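Local coordinates for protein rhino (Drosophila simulans, PDB 5XYW) that probably serves as a heterochromatin protein 1-like chromatin factor whose chromo shadow domain pairs with a second copy and binds a partner protein, at residues Val19-Gln24 against Phe29-Trp34. Numbering follows the deposited sequence.
Sequences VLHCYQ and FLFVTW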
loop_
_atom_site.group_PDB
_atom_site.type_symbol
_atom_site.label_atom_id
_atom_site.label_comp_id
_atom_site.label_asym_id
_atom_site.label_seq_id
_atom_site.Cartn_x
_atom_site.Cartn_y
_atom_site.Cartn_z
ATOM N N VAL A 19 1.413 -11.020 7.849
ATOM C CA VAL A 19 0.916 -9.811 7.224
ATOM C C VAL A 19 -0.574 -9.963 7.166
ATOM O O VAL A 19 -1.087 -10.717 6.353
ATOM C CB VAL A 19 1.449 -9.588 5.806
ATOM C CG1 VAL A 19 0.867 -8.292 5.246
ATOM C CG2 VAL A 19 2.955 -9.548 5.803
ATOM N N LEU A 20 -1.266 -9.248 8.038
ATOM C CA LEU A 20 -2.707 -9.404 8.183
ATOM C C LEU A 20 -3.503 -8.668 7.125
ATOM O O LEU A 20 -4.494 -9.193 6.619
ATOM C CB LEU A 20 -3.149 -8.933 9.569
ATOM C CG LEU A 20 -2.478 -9.693 10.713
ATOM C CD1 LEU A 20 -3.138 -9.376 12.053
ATOM C CD2 LEU A 20 -2.497 -11.193 10.430
ATOM N N HIS A 21 -3.087 -7.457 6.783
ATOM C CA HIS A 21 -3.985 -6.624 5.978
ATOM C C HIS A 21 -3.187 -5.503 5.348
ATOM O O HIS A 21 -2.029 -5.313 5.686
ATOM C CB HIS A 21 -5.133 -6.111 6.879
ATOM C CG HIS A 21 -6.084 -5.146 6.231
ATOM N ND1 HIS A 21 -6.631 -5.347 4.979
ATOM C CD2 HIS A 21 -6.617 -3.987 6.688
ATOM C CE1 HIS A 21 -7.439 -4.344 4.686
ATOM N NE2 HIS A 21 -7.447 -3.504 5.708
ATOM N N CYS A 22 -3.771 -4.767 4.414
ATOM C CA CYS A 22 -3.067 -3.595 3.911
ATOM C C CYS A 22 -4.016 -2.423 3.650
ATOM O O CYS A 22 -5.227 -2.611 3.526
ATOM C CB CYS A 22 -2.299 -3.957 2.635
ATOM S SG CYS A 22 -3.334 -3.870 1.164
ATOM N N TYR A 23 -3.464 -1.209 3.582
ATOM C CA TYR A 23 -4.254 -0.024 3.218
ATOM C C TYR A 23 -3.394 1.007 2.481
ATOM O O TYR A 23 -2.343 1.450 2.944
ATOM C CB TYR A 23 -4.921 0.607 4.455
ATOM C CG TYR A 23 -5.889 1.707 4.091
ATOM C CD1 TYR A 23 -7.088 1.417 3.447
ATOM C CD2 TYR A 23 -5.591 3.050 4.349
ATOM C CE1 TYR A 23 -7.975 2.436 3.068
ATOM C CE2 TYR A 23 -6.475 4.067 3.996
ATOM C CZ TYR A 23 -7.656 3.752 3.347
ATOM O OH TYR A 23 -8.510 4.770 2.998
ATOM N N GLN A 24 -3.854 1.369 1.300
ATOM C CA GLN A 24 -3.086 2.236 0.430
ATOM C C GLN A 24 -3.448 3.685 0.646
ATOM O O GLN A 24 -4.582 4.070 0.396
ATOM C CB GLN A 24 -3.323 1.865 -1.039
ATOM C CG GLN A 24 -2.637 2.773 -2.021
ATOM C CD GLN A 24 -1.155 2.508 -2.088
ATOM O OE1 GLN A 24 -0.729 1.367 -2.264
ATOM N NE2 GLN A 24 -0.355 3.556 -1.919
ATOM N N PHE A 29 0.400 0.834 3.455
ATOM C CA PHE A 29 0.645 0.350 4.803
ATOM C C PHE A 29 0.299 -1.109 4.905
ATOM O O PHE A 29 -0.703 -1.551 4.353
ATOM C CB PHE A 29 -0.164 1.139 5.834
ATOM C CG PHE A 29 0.514 2.379 6.287
ATOM C CD1 PHE A 29 1.535 2.312 7.221
ATOM C CD2 PHE A 29 0.157 3.607 5.754
ATOM C CE1 PHE A 29 2.183 3.459 7.625
ATOM C CE2 PHE A 29 0.802 4.751 6.138
ATOM C CZ PHE A 29 1.808 4.694 7.082
ATOM N N LEU A 30 1.140 -1.852 5.602
ATOM C CA LEU A 30 0.849 -3.235 5.888
ATOM C C LEU A 30 0.605 -3.331 7.356
ATOM O O LEU A 30 1.341 -2.767 8.161
ATOM C CB LEU A 30 1.990 -4.182 5.471
ATOM C CG LEU A 30 2.494 -4.161 4.024
ATOM C CD1 LEU A 30 3.257 -5.418 3.772
ATOM C CD2 LEU A 30 1.374 -3.997 2.998
ATOM N N PHE A 31 -0.446 -4.056 7.686
ATOM C CA PHE A 31 -0.791 -4.331 9.049
ATOM C C PHE A 31 -0.351 -5.744 9.384
ATOM O O PHE A 31 -0.938 -6.742 8.909
ATOM C CB PHE A 31 -2.280 -4.094 9.234
ATOM C CG PHE A 31 -2.702 -2.743 8.744
ATOM C CD1 PHE A 31 -2.414 -1.597 9.496
ATOM C CD2 PHE A 31 -3.316 -2.597 7.509
ATOM C CE1 PHE A 31 -2.770 -0.331 9.044
ATOM C CE2 PHE A 31 -3.682 -1.325 7.051
ATOM C CZ PHE A 31 -3.404 -0.189 7.826
ATOM N N VAL A 32 0.722 -5.784 10.174
ATOM C CA VAL A 32 1.459 -6.990 10.487
ATOM C C VAL A 32 1.523 -7.294 11.978
ATOM O O VAL A 32 1.527 -6.391 12.813
ATOM C CB VAL A 32 2.913 -6.901 9.986
ATOM C CG1 VAL A 32 2.970 -6.633 8.490
ATOM C CG2 VAL A 32 3.666 -5.846 10.756
ATOM N N THR A 33 1.596 -8.583 12.304
ATOM C CA THR A 33 1.912 -9.003 13.666
ATOM C C THR A 33 3.358 -9.449 13.741
ATOM O O THR A 33 3.975 -9.758 12.712
ATOM C CB THR A 33 1.005 -10.135 14.154
ATOM O OG1 THR A 33 1.137 -11.274 13.287
ATOM C CG2 THR A 33 -0.426 -9.671 14.180
ATOM N N TRP A 34 3.895 -9.467 14.961
ATOM C CA TRP A 34 5.254 -9.950 15.209
ATOM C C TRP A 34 5.237 -11.200 16.100
ATOM O O TRP A 34 4.242 -11.471 16.779
ATOM C CB TRP A 34 6.098 -8.839 15.840
ATOM C CG TRP A 34 6.055 -7.566 15.051
ATOM C CD1 TRP A 34 5.247 -6.493 15.269
ATOM C CD2 TRP A 34 6.850 -7.241 13.903
ATOM N NE1 TRP A 34 5.489 -5.521 14.333
ATOM C CE2 TRP A 34 6.466 -5.958 13.482
ATOM C CE3 TRP A 34 7.846 -7.921 13.191
ATOM C CZ2 TRP A 34 7.041 -5.335 12.377
ATOM C CZ3 TRP A 34 8.420 -7.295 12.098
ATOM C CH2 TRP A 34 8.015 -6.017 11.701
#
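In the antiparallel beta hairpin of the chromo shadow domain, Val19-Gln24 and Phe29-Trp34 make up most of the two paired strands, and they illustrate how a classic beta bulge slips one residue into a regular ladder. Leu20 and His21 both face Phe31, and Phe31 O takes both of their amides, Leu20 N at 2.7 Å and His21 N at 3.1 Å, each in the carbonyl plane. Phe31 N answers with a nearly straight bond to His21 O at 2.8 Å (173° at the hydrogen), although it reaches that oxygen from above the carbonyl plane. Tyr23 and Phe29 then close a regular hydrogen-bonded pair through their backbones.

The hairpin has two unlike faces. On one, Phe31 extends back along the neighbouring strand: with CG anti to its carbonyl carbon (chi1 -52°), the ring brings CE2 to 3.5 Å from Tyr23 CB, which meets it in plane at the edge. The His21 imidazole lies alongside, its plane 25° from that of Phe31, but the two are strongly offset, with little of one ring over the other. Each ring also meets an aromatic side chain of another protein's chain. With an alanine here in place of Phe31, Tyr23 CB and the His21 ring would probably lose their aromatic neighbour, leaving a gap where the partner chain now packs.

The other face is apolar. Leu30 forks between two residues, CD1 lying 4.0 Å from Val19 CG1 and CD2 3.7 Å from Cys22 CB, and helix 53-61 touches all three. Phe31 O thus serves both amides of the bulge, while Leu30 and Val32 bond through their backbones to Val43 and Asp41 of strand 40-44; one face packs against the domain's own helix and the other offers aromatic surface to a binding partner.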